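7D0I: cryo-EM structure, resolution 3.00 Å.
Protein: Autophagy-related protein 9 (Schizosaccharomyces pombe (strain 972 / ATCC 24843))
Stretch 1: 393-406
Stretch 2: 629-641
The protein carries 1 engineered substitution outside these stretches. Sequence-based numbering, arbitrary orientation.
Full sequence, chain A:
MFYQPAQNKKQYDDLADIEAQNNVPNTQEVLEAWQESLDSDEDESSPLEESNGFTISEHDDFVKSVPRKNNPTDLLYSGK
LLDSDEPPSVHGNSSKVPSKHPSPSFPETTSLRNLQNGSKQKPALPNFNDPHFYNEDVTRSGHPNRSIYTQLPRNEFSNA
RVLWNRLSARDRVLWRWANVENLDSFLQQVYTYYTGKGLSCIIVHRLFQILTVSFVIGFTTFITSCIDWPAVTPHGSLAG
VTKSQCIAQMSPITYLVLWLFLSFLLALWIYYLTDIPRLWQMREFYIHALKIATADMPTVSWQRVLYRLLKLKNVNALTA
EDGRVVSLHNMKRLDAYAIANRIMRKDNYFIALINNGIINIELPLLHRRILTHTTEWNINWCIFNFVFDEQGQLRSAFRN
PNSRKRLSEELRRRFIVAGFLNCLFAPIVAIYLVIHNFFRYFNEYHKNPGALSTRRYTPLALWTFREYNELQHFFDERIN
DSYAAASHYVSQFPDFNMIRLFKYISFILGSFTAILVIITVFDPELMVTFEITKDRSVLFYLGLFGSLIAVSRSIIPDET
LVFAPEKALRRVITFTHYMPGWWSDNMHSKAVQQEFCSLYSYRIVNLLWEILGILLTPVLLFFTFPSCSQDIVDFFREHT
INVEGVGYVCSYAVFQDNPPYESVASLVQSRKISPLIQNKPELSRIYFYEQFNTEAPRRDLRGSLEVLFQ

Stretch 1 (393-406) QLRSAFRNPNSRKR
Stretch 2, residues 629-641: SQDIVDFFREHTI

A helix can hold an irregular segment by interleaving polar and apolar residues along the contact, and Autophagy-related protein 9 offers a compact example. Residues 629-638 are helical; the partner, 393-406, is mostly loop, with a 3-10 segment at 396-398 and a weakly bonded helix about 404-406. The chains run in opposite senses: Arg404 lies by Val633 (CA to CA 6.7 Å) and Arg399 by Arg637 (4.8 Å), and 622 Å² is buried in total.

Gln630 (chi1 t, chi2 p) opens the contact. Its NE2 donates a nearly straight hydrogen bond to Arg404 O (2.9 Å, 163°) and another, within the helix, to Asp634 OD1 (3.2 Å), so one amide ties the Arg404 carbonyl to the acid. One turn on, Val633 (t) sets CG1 4.4 Å from Phe398 CD2, an apolar contact at van der Waals range.

Asp634 (m) is the electrostatic hub. Its OD2 sits over one face of the Arg404 guanidinium, 3.1 Å from NH2; lying well out of plane, it forms a salt bridge by charge alone. The same OD2 takes a very short 2.4 Å hydrogen bond from Arg637 NH1, part of a second salt bridge. The shared carboxylate offsets the repulsion of two cations whose Arg404 NH2 and Arg637 NH1 approach to 3.9 Å. Arg404 reaches it with chi1 p, chi2 t, chi3 m.

Phe636 CB (chi1 m) lies 4.4 Å from Phe398 CD2 (chi1 m), and Phe636 CD1 lies 4.2 Å from Leu394 CD1. Arg637 (t, t, p) packs its CB 3.3 Å from Phe398 O and its CD 3.9 Å from Pro401 CG, while Pro401 CB covers one guanidinium face.

His639 leaves helical geometry, and strand residue Thr640 (m) closes the contact: CG2 touches Leu394 CD2 at 3.6 Å, while OG1 bonds back to Phe636 O (2.6 Å).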

ATOM      1  N   GLN A 393      -1.388   6.180  46.529  1.00 38.76           N
ATOM      2  CA  GLN A 393      -2.536   6.598  45.744  1.00 38.76           C
ATOM      3  C   GLN A 393      -3.049   7.919  46.290  1.00 38.76           C
ATOM      4  O   GLN A 393      -2.868   8.225  47.469  1.00 38.76           O
ATOM      5  CB  GLN A 393      -3.638   5.538  45.760  1.00 38.76           C
ATOM      6  CG  GLN A 393      -4.563   5.601  44.566  1.00 38.76           C
ATOM      7  CD  GLN A 393      -4.967   4.228  44.084  1.00 38.76           C
ATOM      8  OE1 GLN A 393      -4.337   3.230  44.427  1.00 38.76           O
ATOM      9  NE2 GLN A 393      -6.023   4.167  43.287  1.00 38.76           N
ATOM     10  N   LEU A 394      -3.682   8.691  45.414  1.00 32.71           N
ATOM     11  CA  LEU A 394      -4.113  10.040  45.752  1.00 32.71           C
ATOM     12  C   LEU A 394      -4.991  10.030  46.992  1.00 32.71           C
ATOM     13  O   LEU A 394      -6.046   9.391  47.010  1.00 32.71           O
ATOM     14  CB  LEU A 394      -4.860  10.648  44.570  1.00 32.71           C
ATOM     15  CG  LEU A 394      -5.346  12.081  44.732  1.00 32.71           C
ATOM     16  CD1 LEU A 394      -4.174  12.998  44.814  1.00 32.71           C
ATOM     17  CD2 LEU A 394      -6.229  12.474  43.577  1.00 32.71           C
ATOM     18  N   ARG A 395      -4.550  10.734  48.032  1.00 34.18           N
ATOM     19  CA  ARG A 395      -5.306  10.784  49.272  1.00 34.18           C
ATOM     20  C   ARG A 395      -6.699  11.345  49.032  1.00 34.18           C
ATOM     21  O   ARG A 395      -6.937  12.093  48.083  1.00 34.18           O
ATOM     22  CB  ARG A 395      -4.574  11.628  50.312  1.00 34.18           C
ATOM     23  CG  ARG A 395      -3.455  10.886  50.987  1.00 34.18           C
ATOM     24  CD  ARG A 395      -2.743  11.727  52.011  1.00 34.18           C
ATOM     25  NE  ARG A 395      -1.552  11.039  52.490  1.00 34.18           N
ATOM     26  CZ  ARG A 395      -0.625  11.595  53.259  1.00 34.18           C
ATOM     27  NH1 ARG A 395      -0.747  12.859  53.642  1.00 34.18           N
ATOM     28  NH2 ARG A 395       0.429  10.890  53.642  1.00 34.18           N
ATOM     29  N   SER A 396      -7.629  10.968  49.910  1.00 37.29           N
ATOM     30  CA  SER A 396      -9.021  11.352  49.718  1.00 37.29           C
ATOM     31  C   SER A 396      -9.225  12.848  49.893  1.00 37.29           C
ATOM     32  O   SER A 396     -10.053  13.443  49.198  1.00 37.29           O
ATOM     33  CB  SER A 396      -9.915  10.584  50.688  1.00 37.29           C
ATOM     34  OG  SER A 396     -11.268  10.971  50.547  1.00 37.29           O
ATOM     35  N   ALA A 397      -8.475  13.472  50.798  1.00 30.17           N
ATOM     36  CA  ALA A 397      -8.672  14.879  51.101  1.00 30.17           C
ATOM     37  C   ALA A 397      -8.357  15.794  49.929  1.00 30.17           C
ATOM     38  O   ALA A 397      -8.625  16.994  50.022  1.00 30.17           O
ATOM     39  CB  ALA A 397      -7.811  15.272  52.300  1.00 30.17           C
ATOM     40  N   PHE A 398      -7.808  15.269  48.839  1.00 29.58           N
ATOM     41  CA  PHE A 398      -7.379  16.094  47.719  1.00 29.58           C
ATOM     42  C   PHE A 398      -8.386  16.137  46.585  1.00 29.58           C
ATOM     43  O   PHE A 398      -8.096  16.722  45.542  1.00 29.58           O
ATOM     44  CB  PHE A 398      -6.026  15.614  47.196  1.00 29.58           C
ATOM     45  CG  PHE A 398      -4.877  16.095  48.011  1.00 29.58           C
ATOM     46  CD1 PHE A 398      -4.495  15.425  49.150  1.00 29.58           C
ATOM     47  CD2 PHE A 398      -4.196  17.234  47.654  1.00 29.58           C
ATOM     48  CE1 PHE A 398      -3.453  15.873  49.906  1.00 29.58           C
ATOM     49  CE2 PHE A 398      -3.154  17.685  48.406  1.00 29.58           C
ATOM     50  CZ  PHE A 398      -2.781  17.004  49.533  1.00 29.58           C
ATOM     51  N   ARG A 399      -9.557  15.530  46.758  1.00 35.34           N
ATOM     52  CA  ARG A 399     -10.669  15.733  45.848  1.00 35.34           C
ATOM     53  C   ARG A 399     -11.839  16.452  46.501  1.00 35.34           C
ATOM     54  O   ARG A 399     -12.794  16.804  45.802  1.00 35.34           O
ATOM     55  CB  ARG A 399     -11.141  14.395  45.267  1.00 35.34           C
ATOM     56  CG  ARG A 399     -10.111  13.726  44.381  1.00 35.34           C
ATOM     57  CD  ARG A 399     -10.612  12.407  43.845  1.00 35.34           C
ATOM     58  NE  ARG A 399     -11.258  11.609  44.880  1.00 35.34           N
ATOM     59  CZ  ARG A 399     -10.609  10.945  45.832  1.00 35.34           C
ATOM     60  NH1 ARG A 399     -11.284  10.244  46.730  1.00 35.34           N
ATOM     61  NH2 ARG A 399      -9.288  10.989  45.893  1.00 35.34           N
ATOM     62  N   ASN A 400     -11.786  16.677  47.805  1.00 36.04           N
ATOM     63  CA  ASN A 400     -12.794  17.415  48.547  1.00 36.04           C
ATOM     64  C   ASN A 400     -12.558  18.912  48.387  1.00 36.04           C
ATOM     65  O   ASN A 400     -11.583  19.441  48.931  1.00 36.04           O
ATOM     66  CB  ASN A 400     -12.750  17.016  50.021  1.00 36.04           C
ATOM     67  CG  ASN A 400     -13.751  17.767  50.858  1.00 36.04           C
ATOM     68  OD1 ASN A 400     -13.565  18.942  51.167  1.00 36.04           O
ATOM     69  ND2 ASN A 400     -14.817  17.086  51.248  1.00 36.04           N
ATOM     70  N   PRO A 401     -13.423  19.630  47.666  1.00 34.24           N
ATOM     71  CA  PRO A 401     -13.148  21.048  47.387  1.00 34.24           C
ATOM     72  C   PRO A 401     -13.204  21.945  48.606  1.00 34.24           C
ATOM     73  O   PRO A 401     -12.790  23.103  48.509  1.00 34.24           O
ATOM     74  CB  PRO A 401     -14.244  21.429  46.384  1.00 34.24           C
ATOM     75  CG  PRO A 401     -14.719  20.140  45.823  1.00 34.24           C
ATOM     76  CD  PRO A 401     -14.613  19.162  46.945  1.00 34.24           C
ATOM     77  N   ASN A 402     -13.705  21.466  49.744  1.00 37.68           N
ATOM     78  CA  ASN A 402     -13.779  22.316  50.923  1.00 37.68           C
ATOM     79  C   ASN A 402     -12.469  22.361  51.690  1.00 37.68           C
ATOM     80  O   ASN A 402     -12.231  23.321  52.428  1.00 37.68           O
ATOM     81  CB  ASN A 402     -14.896  21.843  51.853  1.00 37.68           C
ATOM     82  CG  ASN A 402     -16.254  21.867  51.191  1.00 37.68           C
ATOM     83  OD1 ASN A 402     -16.785  20.831  50.795  1.00 37.68           O
ATOM     84  ND2 ASN A 402     -16.827  23.054  51.064  1.00 37.68           N
ATOM     85  N   SER A 403     -11.622  21.351  51.531  1.00 40.13           N
ATOM     86  CA  SER A 403     -10.338  21.292  52.209  1.00 40.13           C
ATOM     87  C   SER A 403      -9.225  21.953  51.411  1.00 40.13           C
ATOM     88  O   SER A 403      -8.055  21.809  51.767  1.00 40.13           O
ATOM     89  CB  SER A 403      -9.970  19.839  52.507  1.00 40.13           C
ATOM     90  OG  SER A 403      -9.151  19.750  53.656  1.00 40.13           O
ATOM     91  N   ARG A 404      -9.564  22.685  50.349  1.00 37.08           N
ATOM     92  CA  ARG A 404      -8.551  23.297  49.500  1.00 37.08           C
ATOM     93  C   ARG A 404      -7.788  24.413  50.190  1.00 37.08           C
ATOM     94  O   ARG A 404      -6.771  24.857  49.657  1.00 37.08           O
ATOM     95  CB  ARG A 404      -9.189  23.846  48.227  1.00 37.08           C
ATOM     96  CG  ARG A 404     -10.198  24.943  48.478  1.00 37.08           C
ATOM     97  CD  ARG A 404     -10.541  25.676  47.201  1.00 37.08           C
ATOM     98  NE  ARG A 404      -9.486  26.602  46.815  1.00 37.08           N
ATOM     99  CZ  ARG A 404      -9.410  27.191  45.629  1.00 37.08           C
ATOM    100  NH1 ARG A 404      -8.414  28.020  45.360  1.00 37.08           N
ATOM    101  NH2 ARG A 404     -10.325  26.943  44.705  1.00 37.08           N
ATOM    102  N   LYS A 405      -8.254  24.891  51.339  1.00 39.75           N
ATOM    103  CA  LYS A 405      -7.545  25.932  52.064  1.00 39.75           C
ATOM    104  C   LYS A 405      -6.660  25.384  53.169  1.00 39.75           C
ATOM    105  O   LYS A 405      -5.695  26.049  53.554  1.00 39.75           O
ATOM    106  CB  LYS A 405      -8.538  26.933  52.669  1.00 39.75           C
ATOM    107  CG  LYS A 405      -9.458  27.586  51.656  1.00 39.75           C
ATOM    108  CD  LYS A 405      -8.688  28.458  50.683  1.00 39.75           C
ATOM    109  CE  LYS A 405      -8.037  29.631  51.391  1.00 39.75           C
ATOM    110  NZ  LYS A 405      -9.045  30.524  52.025  1.00 39.75           N
ATOM    111  N   ARG A 406      -6.967  24.198  53.690  1.00 39.88           N
ATOM    112  CA  ARG A 406      -6.114  23.587  54.698  1.00 39.88           C
ATOM    113  C   ARG A 406      -4.905  22.924  54.059  1.00 39.88           C
ATOM    114  O   ARG A 406      -3.779  23.078  54.540  1.00 39.88           O
ATOM    115  CB  ARG A 406      -6.912  22.570  55.510  1.00 39.88           C
ATOM    116  CG  ARG A 406      -6.089  21.805  56.517  1.00 39.88           C
ATOM    117  CD  ARG A 406      -6.954  20.841  57.305  1.00 39.88           C
ATOM    118  NE  ARG A 406      -7.707  19.950  56.433  1.00 39.88           N
ATOM    119  CZ  ARG A 406      -7.323  18.720  56.110  1.00 39.88           C
ATOM    120  NH1 ARG A 406      -8.074  17.981  55.309  1.00 39.88           N
ATOM    121  NH2 ARG A 406      -6.193  18.230  56.596  1.00 39.88           N
ATOM    122  N   SER A 629       1.583  27.131  45.672  1.00 29.82           N
ATOM    123  CA  SER A 629       1.092  25.968  46.398  1.00 29.82           C
ATOM    124  C   SER A 629      -0.384  25.737  46.123  1.00 29.82           C
ATOM    125  O   SER A 629      -0.792  24.620  45.783  1.00 29.82           O
ATOM    126  CB  SER A 629       1.338  26.137  47.892  1.00 29.82           C
ATOM    127  OG  SER A 629       0.644  27.264  48.379  1.00 29.82           O
ATOM    128  N   GLN A 630      -1.198  26.785  46.252  1.00 30.77           N
ATOM    129  CA  GLN A 630      -2.635  26.663  46.034  1.00 30.77           C
ATOM    130  C   GLN A 630      -2.936  25.957  44.719  1.00 30.77           C
ATOM    131  O   GLN A 630      -3.596  24.915  44.695  1.00 30.77           O
ATOM    132  CB  GLN A 630      -3.287  28.044  46.063  1.00 30.77           C
ATOM    133  CG  GLN A 630      -4.799  28.005  46.042  1.00 30.77           C
ATOM    134  CD  GLN A 630      -5.378  27.453  47.323  1.00 30.77           C
ATOM    135  OE1 GLN A 630      -5.182  28.014  48.398  1.00 30.77           O
ATOM    136  NE2 GLN A 630      -6.089  26.342  47.217  1.00 30.77           N
ATOM    137  N   ASP A 631      -2.428  26.510  43.613  1.00 30.89           N
ATOM    138  CA  ASP A 631      -2.625  25.906  42.298  1.00 30.89           C
ATOM    139  C   ASP A 631      -2.345  24.414  42.328  1.00 30.89           C
ATOM    140  O   ASP A 631      -3.146  23.613  41.834  1.00 30.89           O
ATOM    141  CB  ASP A 631      -1.727  26.582  41.267  1.00 30.89           C
ATOM    142  CG  ASP A 631      -2.251  27.926  40.834  1.00 30.89           C
ATOM    143  OD1 ASP A 631      -3.465  28.169  40.993  1.00 30.89           O
ATOM    144  OD2 ASP A 631      -1.452  28.736  40.324  1.00 30.89           O
ATOM    145  N   ILE A 632      -1.221  24.024  42.928  1.00 25.24           N
ATOM    146  CA  ILE A 632      -0.843  22.615  42.954  1.00 25.24           C
ATOM    147  C   ILE A 632      -1.970  21.780  43.536  1.00 25.24           C
ATOM    148  O   ILE A 632      -2.416  20.802  42.928  1.00 25.24           O
ATOM    149  CB  ILE A 632       0.465  22.424  43.734  1.00 25.24           C
ATOM    150  CG1 ILE A 632       1.629  22.993  42.937  1.00 25.24           C
ATOM    151  CG2 ILE A 632       0.692  20.967  44.021  1.00 25.24           C
ATOM    152  CD1 ILE A 632       2.867  23.173  43.743  1.00 25.24           C
ATOM    153  N   VAL A 633      -2.483  22.187  44.699  1.00 25.60           N
ATOM    154  CA  VAL A 633      -3.600  21.465  45.301  1.00 25.60           C
ATOM    155  C   VAL A 633      -4.759  21.377  44.318  1.00 25.60           C
ATOM    156  O   VAL A 633      -5.289  20.289  44.053  1.00 25.60           O
ATOM    157  CB  VAL A 633      -4.027  22.138  46.614  1.00 25.60           C
ATOM    158  CG1 VAL A 633      -5.261  21.470  47.153  1.00 25.60           C
ATOM    159  CG2 VAL A 633      -2.911  22.054  47.615  1.00 25.60           C
ATOM    160  N   ASP A 634      -5.133  22.509  43.725  1.00 27.62           N
ATOM    161  CA  ASP A 634      -6.234  22.499  42.773  1.00 27.62           C
ATOM    162  C   ASP A 634      -5.929  21.584  41.602  1.00 27.62           C
ATOM    163  O   ASP A 634      -6.818  20.881  41.112  1.00 27.62           O
ATOM    164  CB  ASP A 634      -6.529  23.913  42.292  1.00 27.62           C
ATOM    165  CG  ASP A 634      -7.101  24.783  43.383  1.00 27.62           C
ATOM    166  OD1 ASP A 634      -6.321  25.306  44.200  1.00 27.62           O
ATOM    167  OD2 ASP A 634      -8.335  24.933  43.436  1.00 27.62           O
ATOM    168  N   PHE A 635      -4.671  21.550  41.162  1.00 22.13           N
ATOM    169  CA  PHE A 635      -4.316  20.680  40.051  1.00 22.13           C
ATOM    170  C   PHE A 635      -4.615  19.228  40.378  1.00 22.13           C
ATOM    171  O   PHE A 635      -5.052  18.468  39.512  1.00 22.13           O
ATOM    172  CB  PHE A 635      -2.847  20.848  39.689  1.00 22.13           C
ATOM    173  CG  PHE A 635      -2.385  19.913  38.622  1.00 22.13           C
ATOM    174  CD1 PHE A 635      -1.730  18.746  38.944  1.00 22.13           C
ATOM    175  CD2 PHE A 635      -2.612  20.197  37.297  1.00 22.13           C
ATOM    176  CE1 PHE A 635      -1.321  17.891  37.969  1.00 22.13           C
ATOM    177  CE2 PHE A 635      -2.199  19.342  36.324  1.00 22.13           C
ATOM    178  CZ  PHE A 635      -1.556  18.190  36.661  1.00 22.13           C
ATOM    179  N   PHE A 636      -4.402  18.824  41.627  1.00 23.16           N
ATOM    180  CA  PHE A 636      -4.653  17.436  41.965  1.00 23.16           C
ATOM    181  C   PHE A 636      -6.131  17.135  42.121  1.00 23.16           C
ATOM    182  O   PHE A 636      -6.507  15.961  42.141  1.00 23.16           O
ATOM    183  CB  PHE A 636      -3.904  17.057  43.239  1.00 23.16           C
ATOM    184  CG  PHE A 636      -2.435  16.869  43.031  1.00 23.16           C
ATOM    185  CD1 PHE A 636      -1.949  15.722  42.449  1.00 23.16           C
ATOM    186  CD2 PHE A 636      -1.542  17.843  43.409  1.00 23.16           C
ATOM    187  CE1 PHE A 636      -0.609  15.552  42.251  1.00 23.16           C
ATOM    188  CE2 PHE A 636      -0.199  17.671  43.212  1.00 23.16           C
ATOM    189  CZ  PHE A 636       0.268  16.526  42.633  1.00 23.16           C
ATOM    190  N   ARG A 637      -6.971  18.160  42.217  1.00 26.66           N
ATOM    191  CA  ARG A 637      -8.413  17.977  42.310  1.00 26.66           C
ATOM    192  C   ARG A 637      -9.093  18.091  40.957  1.00 26.66           C
ATOM    193  O   ARG A 637      -9.922  17.251  40.607  1.00 26.66           O
ATOM    194  CB  ARG A 637      -9.007  18.994  43.285  1.00 26.66           C
ATOM    195  CG  ARG A 637     -10.513  19.038  43.281  1.00 26.66           C
ATOM    196  CD  ARG A 637     -11.041  19.811  44.466  1.00 26.66           C
ATOM    197  NE  ARG A 637     -10.254  21.005  44.751  1.00 26.66           N
ATOM    198  CZ  ARG A 637     -10.326  22.134  44.057  1.00 26.66           C
ATOM    199  NH1 ARG A 637      -9.574  23.167  44.402  1.00 26.66           N
ATOM    200  NH2 ARG A 637     -11.135  22.229  43.015  1.00 26.66           N
ATOM    201  N   GLU A 638      -8.747  19.118  40.181  1.00 26.94           N
ATOM    202  CA  GLU A 638      -9.343  19.283  38.865  1.00 26.94           C
ATOM    203  C   GLU A 638      -8.926  18.164  37.923  1.00 26.94           C
ATOM    204  O   GLU A 638      -9.773  17.509  37.310  1.00 26.94           O
ATOM    205  CB  GLU A 638      -8.948  20.634  38.276  1.00 26.94           C
ATOM    206  CG  GLU A 638      -9.280  21.825  39.139  1.00 26.94           C
ATOM    207  CD  GLU A 638      -8.678  23.111  38.601  1.00 26.94           C
ATOM    208  OE1 GLU A 638      -7.869  23.037  37.651  1.00 26.94           O
ATOM    209  OE2 GLU A 638      -9.009  24.196  39.125  1.00 26.94           O
ATOM    210  N   HIS A 639      -7.623  17.928  37.791  1.00 22.69           N
ATOM    211  CA  HIS A 639      -7.087  17.113  36.705  1.00 22.69           C
ATOM    212  C   HIS A 639      -6.793  15.684  37.126  1.00 22.69           C
ATOM    213  O   HIS A 639      -5.827  15.085  36.659  1.00 22.69           O
ATOM    214  CB  HIS A 639      -5.842  17.771  36.132  1.00 22.69           C
ATOM    215  CG  HIS A 639      -6.075  19.169  35.657  1.00 22.69           C
ATOM    216  ND1 HIS A 639      -5.642  20.273  36.355  1.00 22.69           N
ATOM    217  CD2 HIS A 639      -6.685  19.644  34.546  1.00 22.69           C
ATOM    218  CE1 HIS A 639      -5.980  21.368  35.698  1.00 22.69           C
ATOM    219  NE2 HIS A 639      -6.615  21.014  34.598  1.00 22.69           N
ATOM    220  N   THR A 640      -7.618  15.112  37.992  1.00 21.15           N
ATOM    221  CA  THR A 640      -7.535  13.710  38.371  1.00 21.15           C
ATOM    222  C   THR A 640      -8.759  12.981  37.840  1.00 21.15           C
ATOM    223  O   THR A 640      -9.889  13.424  38.059  1.00 21.15           O
ATOM    224  CB  THR A 640      -7.467  13.557  39.887  1.00 21.15           C
ATOM    225  OG1 THR A 640      -6.253  14.131  40.371  1.00 21.15           O
ATOM    226  CG2 THR A 640      -7.521  12.106  40.267  1.00 21.15           C
ATOM    227  N   ILE A 641      -8.540  11.869  37.151  1.00 22.49           N
ATOM    228  CA  ILE A 641      -9.634  11.086  36.597  1.00 22.49           C
ATOM    229  C   ILE A 641      -9.476   9.646  37.050  1.00 22.49           C
ATOM    230  O   ILE A 641      -8.362   9.145  37.202  1.00 22.49           O
ATOM    231  CB  ILE A 641      -9.684  11.181  35.060  1.00 22.49           C
ATOM    232  CG1 ILE A 641     -10.995  10.612  34.530  1.00 22.49           C
ATOM    233  CG2 ILE A 641      -8.538  10.437  34.445  1.00 22.49           C
ATOM    234  CD1 ILE A 641     -11.066  10.592  33.023  1.00 22.49           C
TER